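Local structure of CRISPR-associated protein,CRISPR-associated endonuclease Cas9 (Corynebacterium diphtheriae, 6JOO) at residues Ser857-Lys868 / Ile882-Val892. The protein is an RNA-guided DNA endonuclease of bacterial adaptive immunity that binds crRNA and tracrRNA and cleaves both strands of matching invading DNA in a magnesium-dependent reaction. Sequence-based numbering, arbitrary orientation.
Sequences SKLRLRPLQMSK and IIDRPGWLPAV. With nucleotides of chain C; nucleotides of chain D.
Leu861 and Trp888 form an antiparallel hydrogen-bonded pair in the Cas9 C-terminal domain, where residues 886-892 run along the outer sheet strand 858-863. Leu861 N donates almost straight to Trp888 O (2.8 Å, 175°), while the return bond from Trp888 N is weak. Leu859 N to Pro890 O and Val892 N to Ser857 O continue the pairing up to helix 892-898.

Apolar side chains of the strand and the turn after it pack against residues 882-892. Leu861 CD1 meets Pro890 CG at 3.9 Å, the side chains crossing at about a right angle. Ile882 CG2 touches the ring of Pro863, and Ile883 CD1 reaches the selenium of Met866.

Two arginines of the strand reach DNA phosphate. Arg862 turns its guanidinium edge, in plane, to the DG2 phosphate of chain C: NH1 binds OP1 (2.9 Å, 168°) and NH2 binds OP2. Asp851 pairs with NH1, and NE and NH2 make weak bonds to Asp884 O. Arg860, bent at chi3 (-71°), lays a guanidinium face over DG2 O5'; its NH1 lies in the carbonyl plane of Pro886 O, on a lone pair, though the oxygen is tilted from the guanidinium plane, and NE makes a salt bridge with a further phosphate.

From the loop after helix 877-884, Arg885 NH1 donates to DG2 N7 (3.1 Å), consistent with PAM reading. The chemistry suggests that backbone carbonyls, with Asp851, help position two phosphate-binding arginines beside one that addresses a base.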
loop_
_atom_site.group_PDB
_atom_site.type_symbol
_atom_site.label_atom_id
_atom_site.label_comp_id
_atom_site.label_asym_id
_atom_site.label_seq_id
_atom_site.Cartn_x
_atom_site.Cartn_y
_atom_site.Cartn_z
ATOM N N SER A 857 -2.824 15.875 -26.876
ATOM C CA SER A 857 -2.441 15.604 -28.253
ATOM C C SER A 857 -1.063 14.968 -28.376
ATOM O O SER A 857 -0.576 14.802 -29.500
ATOM C CB SER A 857 -2.470 16.903 -29.072
ATOM O OG SER A 857 -1.703 17.905 -28.432
ATOM N N LYS A 858 -0.422 14.611 -27.265
ATOM C CA LYS A 858 0.940 14.104 -27.275
ATOM C C LYS A 858 1.042 12.875 -26.391
ATOM O O LYS A 858 0.388 12.784 -25.352
ATOM C CB LYS A 858 1.948 15.154 -26.793
ATOM C CG LYS A 858 2.152 16.297 -27.752
ATOM C CD LYS A 858 2.982 17.402 -27.132
ATOM C CE LYS A 858 3.434 18.388 -28.194
ATOM N NZ LYS A 858 2.313 18.800 -29.085
ATOM N N LEU A 859 1.876 11.938 -26.825
ATOM C CA LEU A 859 2.231 10.751 -26.065
ATOM C C LEU A 859 3.566 10.955 -25.368
ATOM O O LEU A 859 4.395 11.762 -25.793
ATOM C CB LEU A 859 2.319 9.534 -26.981
ATOM C CG LEU A 859 1.059 8.701 -27.126
ATOM C CD1 LEU A 859 1.215 7.767 -28.303
ATOM C CD2 LEU A 859 0.840 7.919 -25.847
ATOM N N ARG A 860 3.777 10.198 -24.295
ATOM C CA ARG A 860 5.075 10.127 -23.631
ATOM C C ARG A 860 5.643 8.734 -23.864
ATOM O O ARG A 860 5.183 7.763 -23.255
ATOM C CB ARG A 860 4.967 10.427 -22.138
ATOM C CG ARG A 860 6.332 10.570 -21.468
ATOM C CD ARG A 860 6.264 10.455 -19.950
ATOM N NE ARG A 860 5.622 11.605 -19.319
ATOM C CZ ARG A 860 6.277 12.640 -18.803
ATOM N NH1 ARG A 860 7.603 12.673 -18.844
ATOM N NH2 ARG A 860 5.606 13.639 -18.244
ATOM N N LEU A 861 6.643 8.641 -24.734
ATOM C CA LEU A 861 7.253 7.374 -25.103
ATOM C C LEU A 861 8.729 7.368 -24.739
ATOM O O LEU A 861 9.406 8.397 -24.792
ATOM C CB LEU A 861 7.098 7.095 -26.598
ATOM C CG LEU A 861 5.692 7.245 -27.175
ATOM C CD1 LEU A 861 5.690 6.890 -28.654
ATOM C CD2 LEU A 861 4.700 6.384 -26.407
ATOM N N ARG A 862 9.225 6.190 -24.387
ATOM C CA ARG A 862 10.612 5.947 -24.073
ATOM C C ARG A 862 11.054 4.657 -24.774
ATOM O O ARG A 862 10.221 3.805 -25.069
ATOM C CB ARG A 862 10.842 5.814 -22.561
ATOM C CG ARG A 862 10.728 7.124 -21.805
ATOM C CD ARG A 862 11.290 6.993 -20.397
ATOM N NE ARG A 862 11.163 8.231 -19.632
ATOM C CZ ARG A 862 10.137 8.514 -18.837
ATOM N NH1 ARG A 862 9.146 7.645 -18.700
ATOM N NH2 ARG A 862 10.102 9.664 -18.174
ATOM N N PRO A 863 12.343 4.532 -25.062
ATOM C CA PRO A 863 12.822 3.279 -25.676
ATOM C C PRO A 863 12.527 2.087 -24.776
ATOM O O PRO A 863 12.790 2.114 -23.572
ATOM C CB PRO A 863 14.328 3.525 -25.831
ATOM C CG PRO A 863 14.464 5.008 -25.884
ATOM C CD PRO A 863 13.409 5.538 -24.958
ATOM N N LEU A 864 11.964 1.033 -25.376
ATOM C CA LEU A 864 11.491 -0.102 -24.586
ATOM C C LEU A 864 12.643 -0.861 -23.937
ATOM O O LEU A 864 12.545 -1.268 -22.773
ATOM C CB LEU A 864 10.659 -1.045 -25.461
ATOM C CG LEU A 864 10.293 -2.428 -24.905
ATOM C CD1 LEU A 864 9.488 -2.316 -23.614
ATOM C CD2 LEU A 864 9.534 -3.252 -25.941
ATOM N N GLN A 865 13.741 -1.058 -24.667
ATOM C CA GLN A 865 14.805 -1.966 -24.258
ATOM C C GLN A 865 15.941 -1.267 -23.519
ATOM O O GLN A 865 17.031 -1.839 -23.400
ATOM C CB GLN A 865 15.356 -2.707 -25.482
ATOM C CG GLN A 865 14.326 -3.540 -26.236
ATOM C CD GLN A 865 14.821 -3.995 -27.600
ATOM O OE1 GLN A 865 15.769 -3.433 -28.150
ATOM N NE2 GLN A 865 14.178 -5.019 -28.152
HETATM N N MSE A 866 15.722 -0.058 -23.011
HETATM C CA MSE A 866 16.817 0.675 -22.376
HETATM C C MSE A 866 16.497 1.153 -20.963
HETATM O O MSE A 866 15.339 1.372 -20.612
HETATM C CB MSE A 866 17.224 1.864 -23.240
HETATM C CG MSE A 866 17.692 1.451 -24.610
HETATM SE SE MSE A 866 17.932 2.938 -25.815
HETATM C CE MSE A 866 17.719 1.955 -27.488
ATOM N N SER A 867 17.546 1.309 -20.161
ATOM C CA SER A 867 17.439 1.737 -18.779
ATOM C C SER A 867 18.292 2.981 -18.566
ATOM O O SER A 867 19.251 3.235 -19.297
ATOM C CB SER A 867 17.877 0.620 -17.825
ATOM O OG SER A 867 17.617 0.967 -16.477
ATOM N N LYS A 868 17.928 3.759 -17.546
ATOM C CA LYS A 868 18.625 5.013 -17.284
ATOM C C LYS A 868 20.008 4.783 -16.687
ATOM O O LYS A 868 20.903 5.616 -16.869
ATOM C CB LYS A 868 17.797 5.888 -16.345
ATOM C CG LYS A 868 16.346 6.048 -16.754
ATOM C CD LYS A 868 15.581 6.863 -15.726
ATOM C CE LYS A 868 15.724 6.270 -14.336
ATOM N NZ LYS A 868 14.999 7.075 -13.315
ATOM N N ILE A 882 15.753 11.502 -23.772
ATOM C CA ILE A 882 14.858 10.517 -24.368
ATOM C C ILE A 882 14.608 9.341 -23.426
ATOM O O ILE A 882 13.493 8.808 -23.377
ATOM C CB ILE A 882 15.428 10.058 -25.724
ATOM C CG1 ILE A 882 15.358 11.192 -26.741
ATOM C CG2 ILE A 882 14.694 8.830 -26.251
ATOM C CD1 ILE A 882 13.959 11.741 -26.954
ATOM N N ILE A 883 15.613 8.932 -22.657
ATOM C CA ILE A 883 15.526 7.737 -21.827
ATOM C C ILE A 883 15.136 8.068 -20.391
ATOM O O ILE A 883 14.414 7.302 -19.752
ATOM C CB ILE A 883 16.862 6.966 -21.876
ATOM C CG1 ILE A 883 17.296 6.760 -23.335
ATOM C CG2 ILE A 883 16.739 5.627 -21.147
ATOM C CD1 ILE A 883 18.555 5.924 -23.489
ATOM N N ASP A 884 15.584 9.212 -19.858
ATOM C CA ASP A 884 15.338 9.534 -18.440
ATOM C C ASP A 884 14.131 10.435 -18.304
ATOM O O ASP A 884 13.090 10.024 -17.751
ATOM C CB ASP A 884 16.589 10.170 -17.818
ATOM C CG ASP A 884 16.472 10.360 -16.299
ATOM O OD1 ASP A 884 15.419 10.033 -15.701
ATOM O OD2 ASP A 884 17.450 10.840 -15.695
ATOM N N ARG A 885 14.222 11.674 -18.777
ATOM C CA ARG A 885 13.149 12.634 -18.570
ATOM C C ARG A 885 13.275 13.741 -19.605
ATOM O O ARG A 885 14.380 14.251 -19.822
ATOM C CB ARG A 885 13.201 13.195 -17.145
ATOM C CG ARG A 885 12.198 14.291 -16.840
ATOM C CD ARG A 885 12.362 14.772 -15.412
ATOM N NE ARG A 885 11.357 15.770 -15.073
ATOM C CZ ARG A 885 10.139 15.478 -14.633
ATOM N NH1 ARG A 885 9.775 14.213 -14.476
ATOM N NH2 ARG A 885 9.283 16.450 -14.352
ATOM N N PRO A 886 12.180 14.133 -20.281
ATOM C CA PRO A 886 10.836 13.569 -20.124
ATOM C C PRO A 886 10.514 12.455 -21.115
ATOM O O PRO A 886 9.435 11.870 -21.038
ATOM C CB PRO A 886 9.940 14.775 -20.383
ATOM C CG PRO A 886 10.683 15.528 -21.438
ATOM C CD PRO A 886 12.161 15.324 -21.151
ATOM N N GLY A 887 11.431 12.179 -22.034
ATOM C CA GLY A 887 11.217 11.173 -23.056
ATOM C C GLY A 887 10.722 11.784 -24.352
ATOM O O GLY A 887 10.492 12.991 -24.475
ATOM N N TRP A 888 10.570 10.911 -25.342
ATOM C CA TRP A 888 10.013 11.321 -26.621
ATOM C C TRP A 888 8.547 11.693 -26.441
ATOM O O TRP A 888 7.765 10.919 -25.879
ATOM C CB TRP A 888 10.165 10.201 -27.648
ATOM C CG TRP A 888 9.786 10.597 -29.043
ATOM C CD1 TRP A 888 9.677 11.863 -29.535
ATOM C CD2 TRP A 888 9.459 9.716 -30.127
ATOM N NE1 TRP A 888 9.306 11.827 -30.858
ATOM C CE2 TRP A 888 9.165 10.521 -31.245
ATOM C CE3 TRP A 888 9.386 8.325 -30.260
ATOM C CZ2 TRP A 888 8.803 9.983 -32.478
ATOM C CZ3 TRP A 888 9.026 7.793 -31.487
ATOM C CH2 TRP A 888 8.739 8.621 -32.579
ATOM N N LEU A 889 8.180 12.887 -26.910
ATOM C CA LEU A 889 6.841 13.446 -26.732
ATOM C C LEU A 889 6.220 13.718 -28.099
ATOM O O LEU A 889 5.955 14.876 -28.452
ATOM C CB LEU A 889 6.888 14.721 -25.891
ATOM C CG LEU A 889 7.559 14.594 -24.517
ATOM C CD1 LEU A 889 7.656 15.939 -23.806
ATOM C CD2 LEU A 889 6.819 13.594 -23.647
ATOM N N PRO A 890 5.959 12.674 -28.886
ATOM C CA PRO A 890 5.442 12.892 -30.239
ATOM C C PRO A 890 3.983 13.305 -30.224
ATOM O O PRO A 890 3.226 12.972 -29.309
ATOM C CB PRO A 890 5.620 11.526 -30.904
ATOM C CG PRO A 890 5.477 10.567 -29.780
ATOM C CD PRO A 890 6.034 11.240 -28.556
ATOM N N ALA A 891 3.590 14.048 -31.253
ATOM C CA ALA A 891 2.180 14.348 -31.443
ATOM C C ALA A 891 1.447 13.100 -31.915
ATOM O O ALA A 891 1.966 12.324 -32.721
ATOM C CB ALA A 891 1.998 15.482 -32.451
ATOM N N VAL A 892 0.232 12.913 -31.402
ATOM C CA VAL A 892 -0.540 11.716 -31.720
ATOM C C VAL A 892 -0.844 11.652 -33.212
ATOM O O VAL A 892 -0.721 10.591 -33.838
ATOM C CB VAL A 892 -1.821 11.682 -30.868
ATOM C CG1 VAL A 892 -2.855 10.743 -31.475
ATOM C CG2 VAL A 892 -1.482 11.277 -29.440
ATOM P P DG C 2 7.165 9.673 -16.368
ATOM O OP1 DG C 2 6.835 8.524 -17.242
ATOM O OP2 DG C 2 8.110 10.710 -16.846
ATOM O "O5'" DG C 2 5.809 10.382 -15.895
ATOM C "C5'" DG C 2 4.672 9.595 -15.572
ATOM C "C4'" DG C 2 3.597 10.437 -14.908
ATOM O "O4'" DG C 2 4.170 11.136 -13.781
ATOM C "C3'" DG C 2 2.985 11.518 -15.786
ATOM O "O3'" DG C 2 1.877 10.988 -16.514
ATOM C "C2'" DG C 2 2.532 12.546 -14.756
ATOM C "C1'" DG C 2 3.611 12.432 -13.679
ATOM N N9 DG C 2 4.690 13.416 -13.796
ATOM C C8 DG C 2 5.940 13.219 -14.336
ATOM N N7 DG C 2 6.700 14.280 -14.290
ATOM C C5 DG C 2 5.909 15.240 -13.677
ATOM C C6 DG C 2 6.194 16.588 -13.354
ATOM O O6 DG C 2 7.240 17.220 -13.553
ATOM N N1 DG C 2 5.113 17.209 -12.738
ATOM C C2 DG C 2 3.911 16.605 -12.468
ATOM N N2 DG C 2 2.988 17.366 -11.867
ATOM N N3 DG C 2 3.629 15.343 -12.763
ATOM C C4 DG C 2 4.669 14.723 -13.364
ATOM O "O5'" DG C 1 11.154 10.564 -14.108
ATOM C "C5'" DG C 1 10.807 9.217 -13.811
ATOM C "C4'" DG C 1 9.398 9.139 -13.260
ATOM O "O4'" DG C 1 9.373 9.708 -11.932
ATOM C "C3'" DG C 1 8.365 9.911 -14.061
ATOM O "O3'" DG C 1 7.775 9.060 -15.018
ATOM C "C2'" DG C 1 7.356 10.333 -12.999
ATOM C "C1'" DG C 1 8.242 10.542 -11.775
ATOM N N9 DG C 1 8.710 11.915 -11.593
ATOM C C8 DG C 1 9.982 12.386 -11.815
ATOM N N7 DG C 1 10.120 13.656 -11.551
ATOM C C5 DG C 1 8.861 14.053 -11.118
ATOM C C6 DG C 1 8.402 15.325 -10.692
ATOM O O6 DG C 1 9.039 16.385 -10.611
ATOM N N1 DG C 1 7.055 15.294 -10.338
ATOM C C2 DG C 1 6.254 14.178 -10.389
ATOM N N2 DG C 1 4.980 14.345 -10.010
ATOM N N3 DG C 1 6.672 12.979 -10.786
ATOM C C4 DG C 1 7.981 12.992 -11.134
ATOM P P DA D 2 6.596 16.668 -33.188
ATOM O OP1 DA D 2 7.542 15.754 -33.865
ATOM O OP2 DA D 2 5.596 16.140 -32.232
ATOM O "O5'" DA D 2 7.447 17.784 -32.432
ATOM C "C5'" DA D 2 8.617 18.310 -33.026
ATOM C "C4'" DA D 2 9.187 19.425 -32.172
ATOM O "O4'" DA D 2 8.132 20.349 -31.822
ATOM C "C3'" DA D 2 9.819 18.971 -30.855
ATOM O "O3'" DA D 2 11.180 19.353 -30.820
ATOM C "C2'" DA D 2 9.003 19.672 -29.759
ATOM C "C1'" DA D 2 8.315 20.806 -30.505
ATOM N N9 DA D 2 6.996 21.137 -29.965
ATOM C C8 DA D 2 5.830 20.472 -30.209
ATOM N N7 DA D 2 4.789 20.986 -29.601
ATOM C C5 DA D 2 5.303 22.065 -28.908
ATOM C C6 DA D 2 4.704 23.022 -28.066
ATOM N N6 DA D 2 3.398 23.029 -27.775
ATOM N N1 DA D 2 5.498 23.972 -27.531
ATOM C C2 DA D 2 6.804 23.957 -27.826
ATOM N N3 DA D 2 7.482 23.109 -28.603
ATOM C C4 DA D 2 6.665 22.178 -29.120
#